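Local coordinates for uncharacterized protein UL16 (Human herpesvirus 5 strain ad169, PDB 2WY3) that helps the virus escape natural killer cells by retaining stress ligands such as ULBP1 and ULBP2 inside the cell, away from the host receptor KLRK1, at residues 103-115 and 123-135. Numbering follows the deposited sequence.
Sequences MVTNLTVGRYDCL and KIIERLYVRLGSL. With NAG (2-acetamido-2-deoxy-beta-D-glucopyranose), chain M.
D113 and R127 face each other across an antiparallel pair, and their salt bridge shows how one carboxylate can serve two arginines. R127 NE gives D113 OD1 a nearly straight bond of 2.8 Å on its syn side, while R111, from D113's own strand, turns NE and NH2 side-on to OD2. With CG anti to the backbone N (chi1 -165°), the R111 chain runs alongside Y129: its CG lies over that ring's face, 4.0 Å from the centroid, and its CD over one face of the R127 guanidinium. The shared anion probably offsets the closeness of the two positive groups.

The other face of the hairpin is mainly apolar, with Y112 CE2 meeting V130 CG2 at 3.7 Å. Between the two faces runs the backbone ladder, with paired bonds as between Y112 and L128; at G110, positive phi (148°) suits a residue without CB. Beyond the ladder's end, where the loop before G110 meets the chain after R131, V109 CG1 touches L132 CD2 at 3.6 Å.

Further out, Y112 OH donates to T108 O in the carbonyl plane (2.7 Å), a tyrosine corner, as in many immunoglobulin domains. T108 OG1 ties the turn to M103 O, and N106, which follows T105, carries an N-linked glycan on ND2.

C114, whose CB packs on I125 CG1 (3.8 Å), forms the disulfide to C38 of strand 34-41, joining the two sheets of this immunoglobulin-like domain. Within its own sheet, the hairpin lies between strand 49-55, beside 110-118, and strand 27-31, where W28 binds E126 OE2.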
ATOM      1  N   MET B 103     -10.353   0.959 -11.768  1.00 19.26           N
ATOM      2  CA  MET B 103     -10.817   2.170 -12.421  1.00 21.91           C
ATOM      3  C   MET B 103     -12.239   2.438 -11.951  1.00 22.34           C
ATOM      4  O   MET B 103     -13.033   1.510 -11.796  1.00 19.65           O
ATOM      5  CB  MET B 103     -10.777   2.013 -13.946  1.00 24.58           C
ATOM      6  CG  MET B 103      -9.374   1.737 -14.465  1.00 31.93           C
ATOM      7  SD  MET B 103      -9.319   1.630 -16.267  1.00 59.84           S
ATOM      8  CE  MET B 103     -10.460   0.294 -16.567  1.00 28.67           C
ATOM      9  N   VAL B 104     -12.548   3.705 -11.706  1.00 19.18           N
ATOM     10  CA  VAL B 104     -13.875   4.095 -11.248  1.00 18.27           C
ATOM     11  C   VAL B 104     -14.776   4.411 -12.443  1.00 20.80           C
ATOM     12  O   VAL B 104     -14.498   5.321 -13.230  1.00 21.03           O
ATOM     13  CB  VAL B 104     -13.815   5.304 -10.295  1.00 27.64           C
ATOM     14  CG1 VAL B 104     -15.216   5.708  -9.856  1.00 22.17           C
ATOM     15  CG2 VAL B 104     -12.958   4.965  -9.078  1.00 33.36           C
ATOM     16  N   THR B 105     -15.834   3.625 -12.593  1.00 17.59           N
ATOM     17  CA  THR B 105     -16.754   3.768 -13.711  1.00 19.84           C
ATOM     18  C   THR B 105     -18.162   3.484 -13.228  1.00 21.56           C
ATOM     19  O   THR B 105     -18.362   3.043 -12.094  1.00 19.30           O
ATOM     20  CB  THR B 105     -16.458   2.739 -14.819  1.00 25.40           C
ATOM     21  OG1 THR B 105     -16.822   1.432 -14.353  1.00 21.37           O
ATOM     22  CG2 THR B 105     -14.973   2.750 -15.190  1.00 27.04           C
ATOM     23  N   ASN B 106     -19.134   3.715 -14.103  1.00 18.68           N
ATOM     24  CA  ASN B 106     -20.516   3.358 -13.807  1.00 16.30           C
ATOM     25  C   ASN B 106     -20.703   1.870 -13.470  1.00 16.73           C
ATOM     26  O   ASN B 106     -21.757   1.477 -12.998  1.00 19.76           O
ATOM     27  CB  ASN B 106     -21.456   3.790 -14.951  1.00 17.73           C
ATOM     28  CG  ASN B 106     -20.892   3.486 -16.345  1.00 18.43           C
ATOM     29  OD1 ASN B 106     -20.183   2.489 -16.548  1.00 20.99           O
ATOM     30  ND2 ASN B 106     -21.257   4.335 -17.320  1.00 19.09           N
ATOM     31  N   LEU B 107     -19.681   1.051 -13.708  1.00 16.28           N
ATOM     32  CA  LEU B 107     -19.786  -0.385 -13.431  1.00 17.49           C
ATOM     33  C   LEU B 107     -18.991  -0.825 -12.203  1.00 19.19           C
ATOM     34  O   LEU B 107     -19.051  -1.985 -11.800  1.00 20.74           O
ATOM     35  CB  LEU B 107     -19.359  -1.207 -14.669  1.00 20.96           C
ATOM     36  CG  LEU B 107     -20.291  -1.057 -15.869  1.00 20.65           C
ATOM     37  CD1 LEU B 107     -19.807  -1.881 -17.059  1.00 25.96           C
ATOM     38  CD2 LEU B 107     -21.719  -1.470 -15.481  1.00 23.77           C
ATOM     39  N   THR B 108     -18.245   0.089 -11.594  1.00 18.05           N
ATOM     40  CA  THR B 108     -17.487  -0.283 -10.395  1.00 16.47           C
ATOM     41  C   THR B 108     -17.888   0.531  -9.164  1.00 18.83           C
ATOM     42  O   THR B 108     -17.360   0.297  -8.070  1.00 17.67           O
ATOM     43  CB  THR B 108     -15.947  -0.168 -10.599  1.00 17.98           C
ATOM     44  OG1 THR B 108     -15.601   1.187 -10.918  1.00 17.59           O
ATOM     45  CG2 THR B 108     -15.474  -1.104 -11.730  1.00 19.31           C
ATOM     46  N   VAL B 109     -18.797   1.492  -9.335  1.00 12.93           N
ATOM     47  CA  VAL B 109     -19.344   2.212  -8.184  1.00 12.55           C
ATOM     48  C   VAL B 109     -20.201   1.259  -7.347  1.00 14.22           C
ATOM     49  O   VAL B 109     -20.839   0.344  -7.877  1.00 15.08           O
ATOM     50  CB  VAL B 109     -20.185   3.460  -8.596  1.00 16.28           C
ATOM     51  CG1 VAL B 109     -19.266   4.615  -9.037  1.00 15.59           C
ATOM     52  CG2 VAL B 109     -21.198   3.101  -9.686  1.00 18.53           C
ATOM     53  N   GLY B 110     -20.198   1.452  -6.033  1.00 13.95           N
ATOM     54  CA  GLY B 110     -20.944   0.562  -5.169  1.00 13.63           C
ATOM     55  C   GLY B 110     -20.274   0.389  -3.822  1.00 14.88           C
ATOM     56  O   GLY B 110     -19.698   1.338  -3.296  1.00 14.24           O
ATOM     57  N   ARG B 111     -20.385  -0.813  -3.270  1.00 12.97           N
ATOM     58  CA  ARG B 111     -19.961  -1.081  -1.884  1.00 11.18           C
ATOM     59  C   ARG B 111     -19.000  -2.250  -1.884  1.00 14.94           C
ATOM     60  O   ARG B 111     -19.340  -3.316  -2.407  1.00 16.01           O
ATOM     61  CB  ARG B 111     -21.203  -1.448  -1.067  1.00 13.51           C
ATOM     62  CG  ARG B 111     -21.041  -1.420   0.455  1.00 17.55           C
ATOM     63  CD  ARG B 111     -22.353  -1.844   1.137  1.00 17.29           C
ATOM     64  NE  ARG B 111     -22.459  -3.295   1.214  1.00 21.31           N
ATOM     65  CZ  ARG B 111     -23.494  -4.008   0.789  1.00 22.58           C
ATOM     66  NH1 ARG B 111     -24.559  -3.409   0.256  1.00 24.01           N
ATOM     67  NH2 ARG B 111     -23.457  -5.329   0.908  1.00 17.99           N
ATOM     68  N   TYR B 112     -17.809  -2.059  -1.308  1.00 11.90           N
ATOM     69  CA  TYR B 112     -16.796  -3.117  -1.222  1.00 10.99           C
ATOM     70  C   TYR B 112     -16.655  -3.522   0.239  1.00 13.33           C
ATOM     71  O   TYR B 112     -16.259  -2.701   1.068  1.00 14.82           O
ATOM     72  CB  TYR B 112     -15.436  -2.637  -1.781  1.00 12.66           C
ATOM     73  CG  TYR B 112     -15.495  -2.404  -3.286  1.00 16.40           C
ATOM     74  CD1 TYR B 112     -15.030  -3.373  -4.174  1.00 16.52           C
ATOM     75  CD2 TYR B 112     -16.048  -1.235  -3.811  1.00 11.81           C
ATOM     76  CE1 TYR B 112     -15.099  -3.176  -5.555  1.00 12.28           C
ATOM     77  CE2 TYR B 112     -16.120  -1.034  -5.198  1.00 14.53           C
ATOM     78  CZ  TYR B 112     -15.650  -2.008  -6.052  1.00 15.15           C
ATOM     79  OH  TYR B 112     -15.733  -1.812  -7.423  1.00 15.64           O
ATOM     80  N   ASP B 113     -16.997  -4.771   0.543  1.00 12.78           N
ATOM     81  CA  ASP B 113     -17.002  -5.271   1.920  1.00 13.12           C
ATOM     82  C   ASP B 113     -15.875  -6.285   2.095  1.00 14.14           C
ATOM     83  O   ASP B 113     -15.895  -7.342   1.463  1.00 14.04           O
ATOM     84  CB  ASP B 113     -18.341  -5.953   2.249  1.00 13.71           C
ATOM     85  CG  ASP B 113     -19.499  -4.963   2.362  1.00 18.07           C
ATOM     86  OD1 ASP B 113     -19.289  -3.861   2.897  1.00 16.70           O
ATOM     87  OD2 ASP B 113     -20.622  -5.277   1.917  1.00 17.30           O
ATOM     88  N   CYS B 114     -14.905  -5.972   2.948  1.00 13.20           N
ATOM     89  CA  CYS B 114     -13.840  -6.927   3.262  1.00 14.06           C
ATOM     90  C   CYS B 114     -14.328  -7.881   4.326  1.00 13.41           C
ATOM     91  O   CYS B 114     -14.700  -7.462   5.423  1.00 12.50           O
ATOM     92  CB  CYS B 114     -12.591  -6.208   3.740  1.00 18.90           C
ATOM     93  SG  CYS B 114     -11.843  -5.299   2.350  1.00 22.68           S
ATOM     94  N   LEU B 115     -14.306  -9.173   3.997  1.00 13.41           N
ATOM     95  CA  LEU B 115     -15.027 -10.183   4.751  1.00 12.98           C
ATOM     96  C   LEU B 115     -14.089 -11.031   5.567  1.00 12.49           C
ATOM     97  O   LEU B 115     -12.958 -11.270   5.156  1.00 14.38           O
ATOM     98  CB  LEU B 115     -15.753 -11.133   3.788  1.00 15.69           C
ATOM     99  CG  LEU B 115     -16.706 -10.505   2.768  1.00 17.53           C
ATOM    100  CD1 LEU B 115     -17.375 -11.615   1.948  1.00 22.74           C
ATOM    101  CD2 LEU B 115     -17.741  -9.657   3.481  1.00 19.86           C
ATOM    102  N   LYS B 123     -18.265 -11.514   9.270  1.00 17.68           N
ATOM    103  CA  LYS B 123     -17.964 -10.160   9.745  1.00 18.71           C
ATOM    104  C   LYS B 123     -17.523  -9.313   8.572  1.00 17.88           C
ATOM    105  O   LYS B 123     -16.997  -9.834   7.587  1.00 16.84           O
ATOM    106  CB  LYS B 123     -16.818 -10.187  10.755  1.00 19.79           C
ATOM    107  CG  LYS B 123     -16.972 -11.244  11.830  1.00 27.55           C
ATOM    108  CD  LYS B 123     -18.155 -10.945  12.722  1.00 38.12           C
ATOM    109  CE  LYS B 123     -17.810  -9.902  13.769  1.00 51.82           C
ATOM    110  NZ  LYS B 123     -18.895  -9.772  14.788  1.00 58.06           N
ATOM    111  N   ILE B 124     -17.730  -8.003   8.672  1.00 13.85           N
ATOM    112  CA  ILE B 124     -17.179  -7.099   7.686  1.00 12.58           C
ATOM    113  C   ILE B 124     -16.164  -6.229   8.388  1.00 13.55           C
ATOM    114  O   ILE B 124     -16.521  -5.428   9.257  1.00 16.23           O
ATOM    115  CB  ILE B 124     -18.256  -6.216   7.031  1.00 14.11           C
ATOM    116  CG1 ILE B 124     -19.233  -7.091   6.237  1.00 18.43           C
ATOM    117  CG2 ILE B 124     -17.585  -5.195   6.115  1.00 12.59           C
ATOM    118  CD1 ILE B 124     -20.477  -6.335   5.715  1.00 18.47           C
ATOM    119  N   ILE B 125     -14.890  -6.415   8.072  1.00 13.05           N
ATOM    120  CA  ILE B 125     -13.881  -5.661   8.830  1.00 13.78           C
ATOM    121  C   ILE B 125     -13.764  -4.229   8.327  1.00 15.04           C
ATOM    122  O   ILE B 125     -13.427  -3.311   9.084  1.00 16.37           O
ATOM    123  CB  ILE B 125     -12.513  -6.364   8.862  1.00 20.48           C
ATOM    124  CG1 ILE B 125     -11.896  -6.441   7.469  1.00 23.43           C
ATOM    125  CG2 ILE B 125     -12.648  -7.758   9.459  1.00 22.80           C
ATOM    126  CD1 ILE B 125     -10.464  -6.974   7.503  1.00 29.89           C
ATOM    127  N   GLU B 126     -14.068  -4.033   7.054  1.00 11.78           N
ATOM    128  CA  GLU B 126     -14.052  -2.689   6.472  1.00 14.43           C
ATOM    129  C   GLU B 126     -14.990  -2.616   5.292  1.00 18.56           C
ATOM    130  O   GLU B 126     -15.066  -3.544   4.492  1.00 13.73           O
ATOM    131  CB  GLU B 126     -12.633  -2.313   6.021  1.00 18.95           C
ATOM    132  CG  GLU B 126     -12.533  -0.906   5.455  1.00 22.59           C
ATOM    133  CD  GLU B 126     -11.093  -0.456   5.188  1.00 33.60           C
ATOM    134  OE1 GLU B 126     -10.132  -1.051   5.740  1.00 26.73           O
ATOM    135  OE2 GLU B 126     -10.930   0.508   4.413  1.00 33.29           O
ATOM    136  N   ARG B 127     -15.708  -1.505   5.191  1.00 12.37           N
ATOM    137  CA  ARG B 127     -16.635  -1.286   4.089  1.00 12.99           C
ATOM    138  C   ARG B 127     -16.259   0.015   3.405  1.00 16.79           C
ATOM    139  O   ARG B 127     -16.071   1.042   4.063  1.00 17.80           O
ATOM    140  CB  ARG B 127     -18.073  -1.207   4.613  1.00 13.06           C
ATOM    141  CG  ARG B 127     -19.083  -0.619   3.600  1.00 13.23           C
ATOM    142  CD  ARG B 127     -20.489  -0.719   4.176  1.00 17.79           C
ATOM    143  NE  ARG B 127     -20.951  -2.107   4.225  1.00 16.63           N
ATOM    144  CZ  ARG B 127     -22.012  -2.524   4.907  1.00 19.92           C
ATOM    145  NH1 ARG B 127     -22.722  -1.670   5.642  1.00 22.69           N
ATOM    146  NH2 ARG B 127     -22.355  -3.804   4.864  1.00 22.01           N
ATOM    147  N   LEU B 128     -16.121  -0.032   2.081  1.00 11.17           N
ATOM    148  CA  LEU B 128     -15.806   1.169   1.321  1.00 10.57           C
ATOM    149  C   LEU B 128     -16.902   1.402   0.294  1.00 16.77           C
ATOM    150  O   LEU B 128     -17.208   0.511  -0.499  1.00 13.78           O
ATOM    151  CB  LEU B 128     -14.462   1.010   0.600  1.00 10.21           C
ATOM    152  CG  LEU B 128     -14.201   2.075  -0.464  1.00 12.57           C
ATOM    153  CD1 LEU B 128     -13.958   3.438   0.221  1.00 14.92           C
ATOM    154  CD2 LEU B 128     -13.025   1.664  -1.366  1.00 17.49           C
ATOM    155  N   TYR B 129     -17.504   2.588   0.331  1.00 10.66           N
ATOM    156  CA  TYR B 129     -18.406   3.001  -0.737  1.00 12.77           C
ATOM    157  C   TYR B 129     -17.611   3.781  -1.779  1.00 13.62           C
ATOM    158  O   TYR B 129     -16.804   4.644  -1.430  1.00 15.42           O
ATOM    159  CB  TYR B 129     -19.509   3.892  -0.180  1.00 13.66           C
ATOM    160  CG  TYR B 129     -20.570   3.146   0.603  1.00 16.82           C
ATOM    161  CD1 TYR B 129     -21.604   2.484  -0.052  1.00 16.52           C
ATOM    162  CD2 TYR B 129     -20.553   3.138   1.995  1.00 13.79           C
ATOM    163  CE1 TYR B 129     -22.595   1.826   0.665  1.00 15.27           C
ATOM    164  CE2 TYR B 129     -21.550   2.469   2.729  1.00 15.69           C
ATOM    165  CZ  TYR B 129     -22.558   1.818   2.045  1.00 18.45           C
ATOM    166  OH  TYR B 129     -23.542   1.148   2.736  1.00 16.47           O
ATOM    167  N   VAL B 130     -17.858   3.478  -3.052  1.00 13.08           N
ATOM    168  CA  VAL B 130     -17.182   4.133  -4.175  1.00 12.91           C
ATOM    169  C   VAL B 130     -18.214   4.853  -5.031  1.00 14.86           C
ATOM    170  O   VAL B 130     -19.230   4.265  -5.411  1.00 14.24           O
ATOM    171  CB  VAL B 130     -16.441   3.102  -5.030  1.00 15.30           C
ATOM    172  CG1 VAL B 130     -15.930   3.732  -6.328  1.00 18.28           C
ATOM    173  CG2 VAL B 130     -15.300   2.459  -4.209  1.00 15.74           C
ATOM    174  N   ARG B 131     -17.957   6.128  -5.312  1.00 18.38           N
ATOM    175  CA  ARG B 131     -18.871   6.957  -6.093  1.00 18.49           C
ATOM    176  C   ARG B 131     -18.084   7.632  -7.201  1.00 18.95           C
ATOM    177  O   ARG B 131     -16.880   7.752  -7.103  1.00 20.78           O
ATOM    178  CB  ARG B 131     -19.501   8.013  -5.190  1.00 19.06           C
ATOM    179  CG  ARG B 131     -20.351   7.405  -4.082  1.00 17.62           C
ATOM    180  CD  ARG B 131     -21.601   6.770  -4.708  1.00 17.94           C
ATOM    181  NE  ARG B 131     -22.538   6.292  -3.685  1.00 25.64           N
ATOM    182  CZ  ARG B 131     -22.634   5.031  -3.276  1.00 25.04           C
ATOM    183  NH1 ARG B 131     -21.841   4.082  -3.790  1.00 16.70           N
ATOM    184  NH2 ARG B 131     -23.518   4.715  -2.336  1.00 24.70           N
ATOM    185  N   LEU B 132     -18.765   8.061  -8.260  1.00 18.71           N
ATOM    186  CA  LEU B 132     -18.094   8.810  -9.310  1.00 19.14           C
ATOM    187  C   LEU B 132     -17.640  10.150  -8.747  1.00 22.28           C
ATOM    188  O   LEU B 132     -18.148  10.603  -7.720  1.00 25.92           O
ATOM    189  CB  LEU B 132     -19.041   9.032 -10.490  1.00 22.10           C
ATOM    190  CG  LEU B 132     -19.601   7.783 -11.178  1.00 25.66           C
ATOM    191  CD1 LEU B 132     -20.527   8.189 -12.322  1.00 34.21           C
ATOM    192  CD2 LEU B 132     -18.474   6.908 -11.696  1.00 26.39           C
ATOM    193  N   GLY B 133     -16.668  10.775  -9.403  1.00 26.06           N
ATOM    194  CA  GLY B 133     -16.250  12.107  -9.019  1.00 26.84           C
ATOM    195  C   GLY B 133     -14.844  12.443  -9.469  1.00 38.34           C
ATOM    196  O   GLY B 133     -14.135  11.603 -10.023  1.00 39.55           O
ATOM    197  N   SER B 134     -14.442  13.685  -9.230  1.00 48.18           N
ATOM    198  CA  SER B 134     -13.121  14.142  -9.631  1.00 53.98           C
ATOM    199  C   SER B 134     -12.088  13.810  -8.567  1.00 58.85           C
ATOM    200  O   SER B 134     -12.220  14.217  -7.413  1.00 58.79           O
ATOM    201  CB  SER B 134     -13.130  15.647  -9.891  1.00 47.42           C
ATOM    202  OG  SER B 134     -11.808  16.134 -10.068  1.00 46.36           O
ATOM    203  N   LEU B 135     -11.062  13.067  -8.967  1.00 60.91           N
ATOM    204  CA  LEU B 135      -9.939  12.772  -8.091  1.00 60.86           C
ATOM    205  C   LEU B 135      -9.226  14.071  -7.728  1.00 58.02           C
ATOM    206  O   LEU B 135      -8.928  14.325  -6.559  1.00 63.82           O
ATOM    207  CB  LEU B 135      -8.976  11.804  -8.780  1.00 63.07           C
ATOM    208  CG  LEU B 135      -8.056  10.994  -7.870  1.00 66.90           C
ATOM    209  CD1 LEU B 135      -8.847  10.427  -6.711  1.00 70.25           C
ATOM    210  CD2 LEU B 135      -7.388   9.879  -8.656  1.00 60.44           C
TER
HETATM  211  C1  NAG M1206     -20.653   4.082 -18.616  1.00 20.45           C
HETATM  212  C2  NAG M1206     -21.399   4.904 -19.679  1.00 21.09           C
HETATM  213  C3  NAG M1206     -20.721   4.835 -21.045  1.00 28.42           C
HETATM  214  C4  NAG M1206     -19.237   5.153 -20.920  1.00 35.60           C
HETATM  215  C5  NAG M1206     -18.616   4.279 -19.832  1.00 25.90           C
HETATM  216  C6  NAG M1206     -17.141   4.594 -19.597  1.00 34.96           C
HETATM  217  C7  NAG M1206     -23.740   4.994 -19.091  1.00 31.48           C
HETATM  218  C8  NAG M1206     -25.143   4.558 -19.405  1.00 22.68           C
HETATM  219  N2  NAG M1206     -22.773   4.463 -19.833  1.00 21.43           N
HETATM  220  O3  NAG M1206     -21.344   5.763 -21.911  1.00 34.97           O
HETATM  221  O4  NAG M1206     -18.607   4.933 -22.168  1.00 37.25           O
HETATM  222  O5  NAG M1206     -19.295   4.467 -18.600  1.00 25.59           O
HETATM  223  O6  NAG M1206     -16.619   3.635 -18.697  1.00 37.02           O
HETATM  224  O7  NAG M1206     -23.518   5.782 -18.173  1.00 29.74           O